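Side-chain contacts in UPF0045 protein MTH_1187 (Methanothermobacter thermautotrophicus, PDB 1LXN), which is of unknown function but belongs to the thiamine-binding protein family, so it may bind thiamine or a similar ligand, and forms a homotetramer: residues N33-I38 / L44-D49; A63-Q66 / R71-T74; S19-A24 / L65-D70. All blocks are in the same frame, centred on the assembly; numbering follows the deposited sequence.

Contact 1: N33-I38 / L44-D49; sequences NVRYEI and LLEAED
Leu45 and Tyr36 meet on the helix-covered face of the sheet, where Leu45 CD2 packs 3.6 Å from Tyr36 CB. The touch stops at the beta carbon: with CG between the backbone N and the carbonyl carbon (chi1 75°), the phenol ring leads away from Leu45 towards Val26 and Lys30. Leucine suits this buried place because its apolar branches fill the space between strand and helices, touching Leu29 and Leu53 as well. Further along, Val34 CG1 lies 4.1 Å from the small Ala47 CB, and Val34 rests on Ala56 of helix 50-66.

Strands 35-39 and 42-47 form an antiparallel beta hairpin at one side of the four-stranded sheet, with 42-47 the inner strand, bonded also to 2-10. Tyr36 and Leu45 are a non-hydrogen-bonded pair between two hydrogen-bonded ones. Arg35 N gives a nearly straight bond to Glu46 O (3.0 Å, 165°), and Leu44 N reaches Glu37 O at 2.7 Å.

The other face carries the charged Arg35, Glu37 and Glu46 together with Leu44, which runs alongside Glu37. Glu46 OE1 sits at the guanidinium edge near its plane, but at 4.1 Å from Arg35 NH1 it is beyond a salt bridge, and the opposite charges probably attract only weakly; Glu46 OE2 is bonded to Leu88 N. Beyond the paired residues, a water accepts from Glu48 N and donates to Asn33 O.

Contact 2: A63-Q66 / R71-T74; sequences AVLQ and RVYT
Strand 42-47, helix 50-66 and strand 72-79 form the second beta-alpha-beta unit of a ferredoxin-like fold, with strand 2-10 between the two strands. Here the helix's C-terminal turn lies against the start of strand 72-79, and a short turn joins the two. Val72 meets the helix with one methyl group. Its CG2 approaches Leu65 CD2 to 3.5 Å and Leu65 CG to 3.7 Å, and the same methyl touches Val64 CG1 at 3.7 Å. One strand methyl is therefore held by two consecutive helix residues.

The two helix residues come to it differently. Val64 points its beta carbon toward the strand, and CG1, lying opposite the backbone N (chi1 175°), makes the touch. Leu65 leaves the helix flank, and its longer branched chain carries CD2 over to Val72. Both cross Val72 at a slant. Valine suits the strand position because its beta branch fits an extended backbone and presents a compact methyl to the helix.

Val64 and Val72 also rest on Val8 of strand 2-10, and Val64 reaches Tyr21 and Ala25 of helix 19-29. Two residues along the strand, Thr74 OG1 is hydrogen-bonded to His61 ND1, a polar tie between the same helix and strand. Among Val64, Leu65 and Val72 themselves the attraction is purely dispersive and hydrophobic, and so depends on close fit rather than on direction.

Contact 3: S19-A24 / L65-D70; sequences SSYVAA and LQAGSD. With SO4 (sulfate ion), chain E.
Tyr21 brings ring atoms CD1 and CE1 against the turn that ends helix 50-66. Both are 3.8 Å from Ala67 CB, the methyl meeting this ring bond obliquely. CE1 also stands 4.0 Å from Ser69 CB, and the hydroxyl end extends alongside the backbone, with OH 4.1 Å from Gly68 C. The long, flat tyrosine suits a place where one side chain must reach Ala67, Gly68 and Ser69.

The ring gets there by its first torsion: with CG set opposite the carbonyl carbon (chi1 -85°), it swings from the helix flank towards residues 67-69. Ala67 points its methyl toward the ring, and its small size lets the turn come close. Gly68 closes the helix in a Schellman motif; its positive phi of 123° would jam a beta carbon against the preceding carbonyl oxygen, so glycine belongs here. Ser69 OG makes a weak hydrogen bond to Arg71 O.

The contact joins the N-terminal part of helix 19-29 to the C-terminal end of helix 50-66, on the same face of the sheet, and Tyr21 and Ser69 both touch Pro10 of strand 2-10. Away from the ring, Ser19 OG donates to O4 of a sulfate ion at 2.8 Å, probably from the crystallisation liquor. Between Tyr21 and the turn the contact rests on dispersion and shape, with the Gly68 turn setting where Ala67 and Ser69 meet the ring.

Contacts 2 and 3 are neighbours, their centres 6 Å apart, and share Leu65 and Gln66 at the end of helix 50-66; they also touch, Val64 CG2 lying 3.7 Å from Tyr21 O. Contact 1 is about 20 Å from each, centre to centre, on the opposite side of the chain's centre. In sequence, the hairpin of contact 1 falls between the two halves of contact 3 and is complete before contact 2 begins. In this ferredoxin-like beta-alpha-beta-beta-alpha-beta fold, contact 1 forms the edge hairpin, while contacts 2 and 3 fix the far end of helix 50-66 to strand 72-79 and helix 19-29.

Contact 1: N33-I38 / L44-D49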
ATOM      1  N   ASN A  33      -5.842  10.993   1.480  1.00 24.75           N
ATOM      2  CA  ASN A  33      -5.926  11.448   0.103  1.00 25.76           C
ATOM      3  C   ASN A  33      -4.961  10.737  -0.843  1.00 25.68           C
ATOM      4  O   ASN A  33      -4.098  11.363  -1.453  1.00 24.50           O
ATOM      5  CB  ASN A  33      -5.708  12.958   0.038  1.00 28.87           C
ATOM      6  CG  ASN A  33      -6.074  13.535  -1.312  1.00 35.45           C
ATOM      7  OD1 ASN A  33      -7.117  13.195  -1.879  1.00 38.90           O
ATOM      8  ND2 ASN A  33      -5.225  14.418  -1.837  1.00 36.23           N
ATOM      9  N   VAL A  34      -5.113   9.422  -0.960  1.00 25.01           N
ATOM     10  CA  VAL A  34      -4.270   8.629  -1.850  1.00 24.38           C
ATOM     11  C   VAL A  34      -5.139   7.726  -2.719  1.00 25.09           C
ATOM     12  O   VAL A  34      -6.282   7.426  -2.370  1.00 25.53           O
ATOM     13  CB  VAL A  34      -3.298   7.714  -1.064  1.00 24.21           C
ATOM     14  CG1 VAL A  34      -2.411   8.546  -0.148  1.00 23.95           C
ATOM     15  CG2 VAL A  34      -4.090   6.674  -0.263  1.00 22.17           C
ATOM     16  N   ARG A  35      -4.606   7.309  -3.859  1.00 24.98           N
ATOM     17  CA  ARG A  35      -5.331   6.390  -4.724  1.00 26.60           C
ATOM     18  C   ARG A  35      -4.685   5.037  -4.463  1.00 25.12           C
ATOM     19  O   ARG A  35      -3.491   4.961  -4.189  1.00 23.02           O
ATOM     20  CB  ARG A  35      -5.174   6.775  -6.194  1.00 29.82           C
ATOM     21  CG  ARG A  35      -5.967   8.006  -6.601  1.00 36.31           C
ATOM     22  CD  ARG A  35      -5.623   8.442  -8.020  1.00 43.33           C
ATOM     23  NE  ARG A  35      -6.422   9.588  -8.451  1.00 49.91           N
ATOM     24  CZ  ARG A  35      -6.177  10.300  -9.548  1.00 53.68           C
ATOM     25  NH1 ARG A  35      -5.148   9.987 -10.329  1.00 55.83           N
ATOM     26  NH2 ARG A  35      -6.958  11.328  -9.864  1.00 54.27           N
ATOM     27  N   TYR A  36      -5.467   3.970  -4.524  1.00 24.79           N
ATOM     28  CA  TYR A  36      -4.910   2.653  -4.274  1.00 23.74           C
ATOM     29  C   TYR A  36      -5.479   1.621  -5.236  1.00 23.66           C
ATOM     30  O   TYR A  36      -6.513   1.835  -5.868  1.00 22.63           O
ATOM     31  CB  TYR A  36      -5.191   2.233  -2.825  1.00 24.77           C
ATOM     32  CG  TYR A  36      -6.622   1.811  -2.567  1.00 27.80           C
ATOM     33  CD1 TYR A  36      -7.043   0.506  -2.827  1.00 29.32           C
ATOM     34  CD2 TYR A  36      -7.564   2.723  -2.095  1.00 31.34           C
ATOM     35  CE1 TYR A  36      -8.370   0.119  -2.624  1.00 31.69           C
ATOM     36  CE2 TYR A  36      -8.893   2.349  -1.891  1.00 32.48           C
ATOM     37  CZ  TYR A  36      -9.289   1.046  -2.156  1.00 32.33           C
ATOM     38  OH  TYR A  36     -10.599   0.671  -1.942  1.00 35.42           O
ATOM     39  N   GLU A  37      -4.786   0.499  -5.338  1.00 23.95           N
ATOM     40  CA  GLU A  37      -5.211  -0.594  -6.190  1.00 24.80           C
ATOM     41  C   GLU A  37      -4.730  -1.879  -5.529  1.00 24.25           C
ATOM     42  O   GLU A  37      -3.529  -2.074  -5.334  1.00 21.44           O
ATOM     43  CB  GLU A  37      -4.601  -0.458  -7.586  1.00 28.10           C
ATOM     44  CG  GLU A  37      -5.050  -1.539  -8.555  1.00 36.56           C
ATOM     45  CD  GLU A  37      -4.407  -1.410  -9.930  1.00 41.92           C
ATOM     46  OE1 GLU A  37      -3.157  -1.478 -10.021  1.00 44.71           O
ATOM     47  OE2 GLU A  37      -5.154  -1.241 -10.919  1.00 46.67           O
ATOM     48  N   ILE A  38      -5.674  -2.739  -5.161  1.00 23.07           N
ATOM     49  CA  ILE A  38      -5.350  -4.009  -4.527  1.00 22.37           C
ATOM     50  C   ILE A  38      -4.786  -4.976  -5.569  1.00 22.36           C
ATOM     51  O   ILE A  38      -5.426  -5.226  -6.585  1.00 21.65           O
ATOM     52  CB  ILE A  38      -6.614  -4.625  -3.887  1.00 24.61           C
ATOM     53  CG1 ILE A  38      -7.166  -3.670  -2.822  1.00 23.52           C
ATOM     54  CG2 ILE A  38      -6.283  -5.980  -3.265  1.00 25.10           C
ATOM     55  CD1 ILE A  38      -8.581  -3.961  -2.405  1.00 24.29           C
ATOM     56  N   LEU A  44      -1.142  -1.335  -4.206  1.00 22.30           N
ATOM     57  CA  LEU A  44      -0.434  -0.316  -4.973  1.00 21.59           C
ATOM     58  C   LEU A  44      -0.989   1.055  -4.589  1.00 22.11           C
ATOM     59  O   LEU A  44      -2.180   1.195  -4.338  1.00 22.16           O
ATOM     60  CB  LEU A  44      -0.637  -0.572  -6.469  1.00 20.94           C
ATOM     61  CG  LEU A  44       0.264  -1.578  -7.207  1.00 22.78           C
ATOM     62  CD1 LEU A  44       0.788  -2.630  -6.273  1.00 22.14           C
ATOM     63  CD2 LEU A  44      -0.514  -2.201  -8.359  1.00 21.22           C
ATOM     64  N   LEU A  45      -0.127   2.064  -4.539  1.00 22.84           N
ATOM     65  CA  LEU A  45      -0.560   3.403  -4.157  1.00 22.29           C
ATOM     66  C   LEU A  45       0.007   4.512  -5.033  1.00 21.56           C
ATOM     67  O   LEU A  45       1.060   4.366  -5.656  1.00 20.37           O
ATOM     68  CB  LEU A  45      -0.142   3.692  -2.709  1.00 22.66           C
ATOM     69  CG  LEU A  45      -0.598   2.745  -1.590  1.00 23.71           C
ATOM     70  CD1 LEU A  45       0.257   2.969  -0.347  1.00 21.39           C
ATOM     71  CD2 LEU A  45      -2.070   2.985  -1.281  1.00 20.75           C
ATOM     72  N   GLU A  46      -0.712   5.627  -5.059  1.00 19.94           N
ATOM     73  CA  GLU A  46      -0.289   6.825  -5.772  1.00 21.84           C
ATOM     74  C   GLU A  46      -0.610   7.964  -4.811  1.00 20.95           C
ATOM     75  O   GLU A  46      -1.710   8.031  -4.249  1.00 19.11           O
ATOM     76  CB  GLU A  46      -1.057   7.018  -7.077  1.00 21.51           C
ATOM     77  CG  GLU A  46      -0.837   5.927  -8.096  1.00 25.17           C
ATOM     78  CD  GLU A  46      -1.580   6.205  -9.386  1.00 28.66           C
ATOM     79  OE1 GLU A  46      -2.546   6.995  -9.342  1.00 29.89           O
ATOM     80  OE2 GLU A  46      -1.209   5.632 -10.433  1.00 28.64           O
ATOM     81  N   ALA A  47       0.359   8.844  -4.605  1.00 20.79           N
ATOM     82  CA  ALA A  47       0.175   9.967  -3.697  1.00 20.97           C
ATOM     83  C   ALA A  47       0.784  11.210  -4.322  1.00 23.02           C
ATOM     84  O   ALA A  47       1.629  11.111  -5.210  1.00 22.74           O
ATOM     85  CB  ALA A  47       0.845   9.663  -2.355  1.00 18.41           C
ATOM     86  N   GLU A  48       0.349  12.377  -3.859  1.00 25.85           N
ATOM     87  CA  GLU A  48       0.855  13.644  -4.368  1.00 27.71           C
ATOM     88  C   GLU A  48       2.076  14.120  -3.590  1.00 26.43           C
ATOM     89  O   GLU A  48       2.826  14.969  -4.062  1.00 24.99           O
ATOM     90  CB  GLU A  48      -0.233  14.715  -4.297  1.00 31.80           C
ATOM     91  CG  GLU A  48      -1.284  14.619  -5.385  1.00 38.29           C
ATOM     92  CD  GLU A  48      -2.422  15.604  -5.170  1.00 43.88           C
ATOM     93  OE1 GLU A  48      -3.210  15.816  -6.120  1.00 46.81           O
ATOM     94  OE2 GLU A  48      -2.530  16.159  -4.049  1.00 45.48           O
ATOM     95  N   ASP A  49       2.266  13.593  -2.389  1.00 24.98           N
ATOM     96  CA  ASP A  49       3.417  13.982  -1.583  1.00 24.32           C
ATOM     97  C   ASP A  49       3.753  12.910  -0.558  1.00 22.18           C
ATOM     98  O   ASP A  49       2.922  12.067  -0.229  1.00 21.21           O
ATOM     99  CB  ASP A  49       3.164  15.334  -0.899  1.00 26.53           C
ATOM    100  CG  ASP A  49       1.950  15.318   0.010  1.00 28.13           C
ATOM    101  OD1 ASP A  49       2.038  14.783   1.132  1.00 29.31           O
ATOM    102  OD2 ASP A  49       0.901  15.842  -0.403  1.00 33.73           O
TER
HETATM  103  O   HOH W   1      -1.604  12.347  -1.944  1.00 30.15           O

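Contact 2: A63-Q66 / R71-T74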
ATOM      1  N   ALA A  63      -4.220   0.029  11.847  1.00 21.69           N
ATOM      2  CA  ALA A  63      -5.503  -0.655  11.733  1.00 22.61           C
ATOM      3  C   ALA A  63      -5.356  -2.155  11.966  1.00 21.60           C
ATOM      4  O   ALA A  63      -6.242  -2.788  12.531  1.00 22.03           O
ATOM      5  CB  ALA A  63      -6.129  -0.395  10.358  1.00 21.28           C
ATOM      6  N   VAL A  64      -4.236  -2.722  11.533  1.00 21.74           N
ATOM      7  CA  VAL A  64      -4.010  -4.149  11.714  1.00 20.61           C
ATOM      8  C   VAL A  64      -3.729  -4.460  13.181  1.00 21.93           C
ATOM      9  O   VAL A  64      -4.138  -5.509  13.693  1.00 21.08           O
ATOM     10  CB  VAL A  64      -2.863  -4.644  10.816  1.00 20.34           C
ATOM     11  CG1 VAL A  64      -2.550  -6.104  11.107  1.00 18.89           C
ATOM     12  CG2 VAL A  64      -3.267  -4.476   9.356  1.00 19.83           C
ATOM     13  N   LEU A  65      -3.039  -3.552  13.863  1.00 21.02           N
ATOM     14  CA  LEU A  65      -2.770  -3.750  15.280  1.00 22.06           C
ATOM     15  C   LEU A  65      -4.102  -3.615  16.020  1.00 23.16           C
ATOM     16  O   LEU A  65      -4.405  -4.404  16.910  1.00 21.30           O
ATOM     17  CB  LEU A  65      -1.785  -2.699  15.802  1.00 21.51           C
ATOM     18  CG  LEU A  65      -0.308  -2.856  15.425  1.00 24.89           C
ATOM     19  CD1 LEU A  65       0.456  -1.553  15.716  1.00 23.12           C
ATOM     20  CD2 LEU A  65       0.286  -4.024  16.204  1.00 23.35           C
ATOM     21  N   GLN A  66      -4.896  -2.612  15.645  1.00 23.25           N
ATOM     22  CA  GLN A  66      -6.188  -2.392  16.285  1.00 28.40           C
ATOM     23  C   GLN A  66      -7.119  -3.563  16.038  1.00 27.61           C
ATOM     24  O   GLN A  66      -7.960  -3.875  16.870  1.00 27.78           O
ATOM     25  CB  GLN A  66      -6.856  -1.119  15.764  1.00 31.35           C
ATOM     26  CG  GLN A  66      -6.162   0.158  16.175  1.00 39.62           C
ATOM     27  CD  GLN A  66      -7.086   1.362  16.109  1.00 43.49           C
ATOM     28  OE1 GLN A  66      -7.764   1.591  15.101  1.00 46.30           O
ATOM     29  NE2 GLN A  66      -7.116   2.142  17.189  1.00 44.14           N
ATOM     30  N   ARG A  71       1.634  -8.552  16.411  1.00 23.54           N
ATOM     31  CA  ARG A  71       2.889  -8.389  15.688  1.00 23.17           C
ATOM     32  C   ARG A  71       2.619  -8.130  14.212  1.00 21.89           C
ATOM     33  O   ARG A  71       2.090  -8.985  13.504  1.00 22.54           O
ATOM     34  CB  ARG A  71       3.778  -9.626  15.850  1.00 22.68           C
ATOM     35  CG  ARG A  71       5.177  -9.438  15.268  1.00 22.03           C
ATOM     36  CD  ARG A  71       6.075 -10.637  15.505  1.00 21.09           C
ATOM     37  NE  ARG A  71       7.429 -10.400  14.999  1.00 22.77           N
ATOM     38  CZ  ARG A  71       8.448 -11.249  15.144  1.00 25.84           C
ATOM     39  NH1 ARG A  71       8.274 -12.398  15.788  1.00 21.99           N
ATOM     40  NH2 ARG A  71       9.645 -10.950  14.643  1.00 26.05           N
ATOM     41  N   VAL A  72       2.981  -6.940  13.753  1.00 20.92           N
ATOM     42  CA  VAL A  72       2.761  -6.581  12.364  1.00 20.19           C
ATOM     43  C   VAL A  72       4.066  -6.341  11.611  1.00 20.68           C
ATOM     44  O   VAL A  72       4.946  -5.598  12.061  1.00 19.58           O
ATOM     45  CB  VAL A  72       1.853  -5.335  12.260  1.00 20.40           C
ATOM     46  CG1 VAL A  72       1.508  -5.058  10.812  1.00 18.66           C
ATOM     47  CG2 VAL A  72       0.576  -5.564  13.067  1.00 21.97           C
ATOM     48  N   TYR A  73       4.181  -7.000  10.462  1.00 21.49           N
ATOM     49  CA  TYR A  73       5.348  -6.894   9.604  1.00 21.10           C
ATOM     50  C   TYR A  73       4.917  -6.106   8.377  1.00 20.34           C
ATOM     51  O   TYR A  73       4.191  -6.621   7.520  1.00 19.91           O
ATOM     52  CB  TYR A  73       5.815  -8.283   9.184  1.00 23.88           C
ATOM     53  CG  TYR A  73       7.092  -8.271   8.378  1.00 27.30           C
ATOM     54  CD1 TYR A  73       8.323  -8.026   8.990  1.00 28.15           C
ATOM     55  CD2 TYR A  73       7.073  -8.509   7.005  1.00 27.58           C
ATOM     56  CE1 TYR A  73       9.498  -8.023   8.250  1.00 30.83           C
ATOM     57  CE2 TYR A  73       8.246  -8.505   6.259  1.00 28.80           C
ATOM     58  CZ  TYR A  73       9.449  -8.265   6.886  1.00 29.05           C
ATOM     59  OH  TYR A  73      10.607  -8.280   6.149  1.00 37.33           O
ATOM     60  N   THR A  74       5.365  -4.859   8.293  1.00 18.74           N
ATOM     61  CA  THR A  74       4.978  -3.995   7.191  1.00 18.77           C
ATOM     62  C   THR A  74       6.109  -3.644   6.239  1.00 19.96           C
ATOM     63  O   THR A  74       7.230  -3.320   6.653  1.00 18.81           O
ATOM     64  CB  THR A  74       4.336  -2.701   7.733  1.00 18.50           C
ATOM     65  OG1 THR A  74       3.110  -3.035   8.387  1.00 21.29           O
ATOM     66  CG2 THR A  74       4.053  -1.711   6.616  1.00 18.27           C
TER

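Contact 3: S19-A24 / L65-D70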
ATOM      1  N   SER A  19      -7.011 -12.109   4.784  1.00 22.99           N
ATOM      2  CA  SER A  19      -7.846 -11.147   4.067  1.00 23.17           C
ATOM      3  C   SER A  19      -8.590 -10.106   4.891  1.00 23.56           C
ATOM      4  O   SER A  19      -8.716  -8.958   4.461  1.00 23.56           O
ATOM      5  CB  SER A  19      -8.857 -11.886   3.193  1.00 24.80           C
ATOM      6  OG  SER A  19      -8.190 -12.561   2.150  1.00 29.37           O
ATOM      7  N   SER A  20      -9.102 -10.494   6.055  1.00 21.11           N
ATOM      8  CA  SER A  20      -9.835  -9.548   6.886  1.00 20.34           C
ATOM      9  C   SER A  20      -8.886  -8.520   7.477  1.00 19.53           C
ATOM     10  O   SER A  20      -9.262  -7.365   7.689  1.00 18.90           O
ATOM     11  CB  SER A  20     -10.592 -10.280   8.002  1.00 19.49           C
ATOM     12  OG  SER A  20     -11.564 -11.147   7.445  1.00 21.10           O
ATOM     13  N   TYR A  21      -7.659  -8.946   7.755  1.00 19.41           N
ATOM     14  CA  TYR A  21      -6.663  -8.034   8.304  1.00 20.84           C
ATOM     15  C   TYR A  21      -6.260  -7.033   7.226  1.00 20.72           C
ATOM     16  O   TYR A  21      -6.123  -5.841   7.497  1.00 21.52           O
ATOM     17  CB  TYR A  21      -5.427  -8.802   8.775  1.00 20.72           C
ATOM     18  CG  TYR A  21      -5.542  -9.350  10.177  1.00 20.64           C
ATOM     19  CD1 TYR A  21      -5.603  -8.495  11.276  1.00 18.53           C
ATOM     20  CD2 TYR A  21      -5.564 -10.724  10.408  1.00 19.80           C
ATOM     21  CE1 TYR A  21      -5.678  -8.994  12.565  1.00 20.61           C
ATOM     22  CE2 TYR A  21      -5.638 -11.233  11.701  1.00 22.29           C
ATOM     23  CZ  TYR A  21      -5.693 -10.364  12.771  1.00 22.27           C
ATOM     24  OH  TYR A  21      -5.755 -10.864  14.053  1.00 29.30           O
ATOM     25  N   VAL A  22      -6.078  -7.526   6.003  1.00 19.32           N
ATOM     26  CA  VAL A  22      -5.692  -6.667   4.893  1.00 20.17           C
ATOM     27  C   VAL A  22      -6.818  -5.694   4.535  1.00 20.80           C
ATOM     28  O   VAL A  22      -6.564  -4.527   4.238  1.00 20.28           O
ATOM     29  CB  VAL A  22      -5.309  -7.495   3.654  1.00 21.09           C
ATOM     30  CG1 VAL A  22      -4.919  -6.567   2.508  1.00 18.59           C
ATOM     31  CG2 VAL A  22      -4.141  -8.434   3.997  1.00 20.26           C
ATOM     32  N   ALA A  23      -8.059  -6.173   4.559  1.00 20.09           N
ATOM     33  CA  ALA A  23      -9.191  -5.303   4.261  1.00 18.67           C
ATOM     34  C   ALA A  23      -9.217  -4.174   5.295  1.00 16.51           C
ATOM     35  O   ALA A  23      -9.497  -3.033   4.957  1.00 16.07           O
ATOM     36  CB  ALA A  23     -10.505  -6.088   4.298  1.00 17.37           C
ATOM     37  N   ALA A  24      -8.924  -4.487   6.554  1.00 15.76           N
ATOM     38  CA  ALA A  24      -8.909  -3.446   7.585  1.00 18.20           C
ATOM     39  C   ALA A  24      -7.798  -2.425   7.285  1.00 18.79           C
ATOM     40  O   ALA A  24      -7.974  -1.226   7.495  1.00 20.36           O
ATOM     41  CB  ALA A  24      -8.692  -4.055   8.964  1.00 16.46           C
ATOM     42  N   LEU A  65      -3.039  -3.552  13.863  1.00 21.02           N
ATOM     43  CA  LEU A  65      -2.770  -3.750  15.280  1.00 22.06           C
ATOM     44  C   LEU A  65      -4.102  -3.615  16.020  1.00 23.16           C
ATOM     45  O   LEU A  65      -4.405  -4.404  16.910  1.00 21.30           O
ATOM     46  CB  LEU A  65      -1.785  -2.699  15.802  1.00 21.51           C
ATOM     47  CG  LEU A  65      -0.308  -2.856  15.425  1.00 24.89           C
ATOM     48  CD1 LEU A  65       0.456  -1.553  15.716  1.00 23.12           C
ATOM     49  CD2 LEU A  65       0.286  -4.024  16.204  1.00 23.35           C
ATOM     50  N   GLN A  66      -4.896  -2.612  15.645  1.00 23.25           N
ATOM     51  CA  GLN A  66      -6.188  -2.392  16.285  1.00 28.40           C
ATOM     52  C   GLN A  66      -7.119  -3.563  16.038  1.00 27.61           C
ATOM     53  O   GLN A  66      -7.960  -3.875  16.870  1.00 27.78           O
ATOM     54  CB  GLN A  66      -6.856  -1.119  15.764  1.00 31.35           C
ATOM     55  CG  GLN A  66      -6.162   0.158  16.175  1.00 39.62           C
ATOM     56  CD  GLN A  66      -7.086   1.362  16.109  1.00 43.49           C
ATOM     57  OE1 GLN A  66      -7.764   1.591  15.101  1.00 46.30           O
ATOM     58  NE2 GLN A  66      -7.116   2.142  17.189  1.00 44.14           N
ATOM     59  N   ALA A  67      -6.960  -4.194  14.880  1.00 27.71           N
ATOM     60  CA  ALA A  67      -7.770  -5.338  14.495  1.00 27.47           C
ATOM     61  C   ALA A  67      -7.501  -6.517  15.426  1.00 27.58           C
ATOM     62  O   ALA A  67      -8.253  -7.486  15.437  1.00 29.49           O
ATOM     63  CB  ALA A  67      -7.461  -5.723  13.048  1.00 27.50           C
ATOM     64  N   GLY A  68      -6.421  -6.444  16.199  1.00 26.58           N
ATOM     65  CA  GLY A  68      -6.120  -7.524  17.123  1.00 26.76           C
ATOM     66  C   GLY A  68      -4.772  -8.216  16.997  1.00 26.45           C
ATOM     67  O   GLY A  68      -4.451  -9.093  17.803  1.00 25.44           O
ATOM     68  N   SER A  69      -3.978  -7.841  16.003  1.00 25.39           N
ATOM     69  CA  SER A  69      -2.670  -8.463  15.825  1.00 26.27           C
ATOM     70  C   SER A  69      -1.644  -7.925  16.815  1.00 25.35           C
ATOM     71  O   SER A  69      -1.569  -6.717  17.048  1.00 26.44           O
ATOM     72  CB  SER A  69      -2.160  -8.243  14.404  1.00 26.60           C
ATOM     73  OG  SER A  69      -0.928  -8.917  14.219  1.00 29.53           O
ATOM     74  N   ASP A  70      -0.858  -8.828  17.393  1.00 24.45           N
ATOM     75  CA  ASP A  70       0.174  -8.458  18.355  1.00 26.52           C
ATOM     76  C   ASP A  70       1.545  -8.273  17.709  1.00 26.58           C
ATOM     77  O   ASP A  70       2.513  -7.900  18.381  1.00 27.87           O
ATOM     78  CB  ASP A  70       0.270  -9.513  19.457  1.00 30.02           C
ATOM     79  CG  ASP A  70      -0.793  -9.333  20.529  1.00 33.37           C
ATOM     80  OD1 ASP A  70      -1.103 -10.323  21.224  1.00 36.15           O
ATOM     81  OD2 ASP A  70      -1.302  -8.201  20.688  1.00 32.37           O
TER
HETATM   82  S   SO4 E 461      -8.484 -15.969   2.327  1.00 39.98           S
HETATM   83  O1  SO4 E 461      -8.546 -15.858   0.919  1.00 42.54           O
HETATM   84  O2  SO4 E 461      -8.287 -17.340   2.637  1.00 42.61           O
HETATM   85  O3  SO4 E 461      -9.738 -15.518   2.818  1.00 44.73           O
HETATM   86  O4  SO4 E 461      -7.474 -15.181   2.924  1.00 39.35           O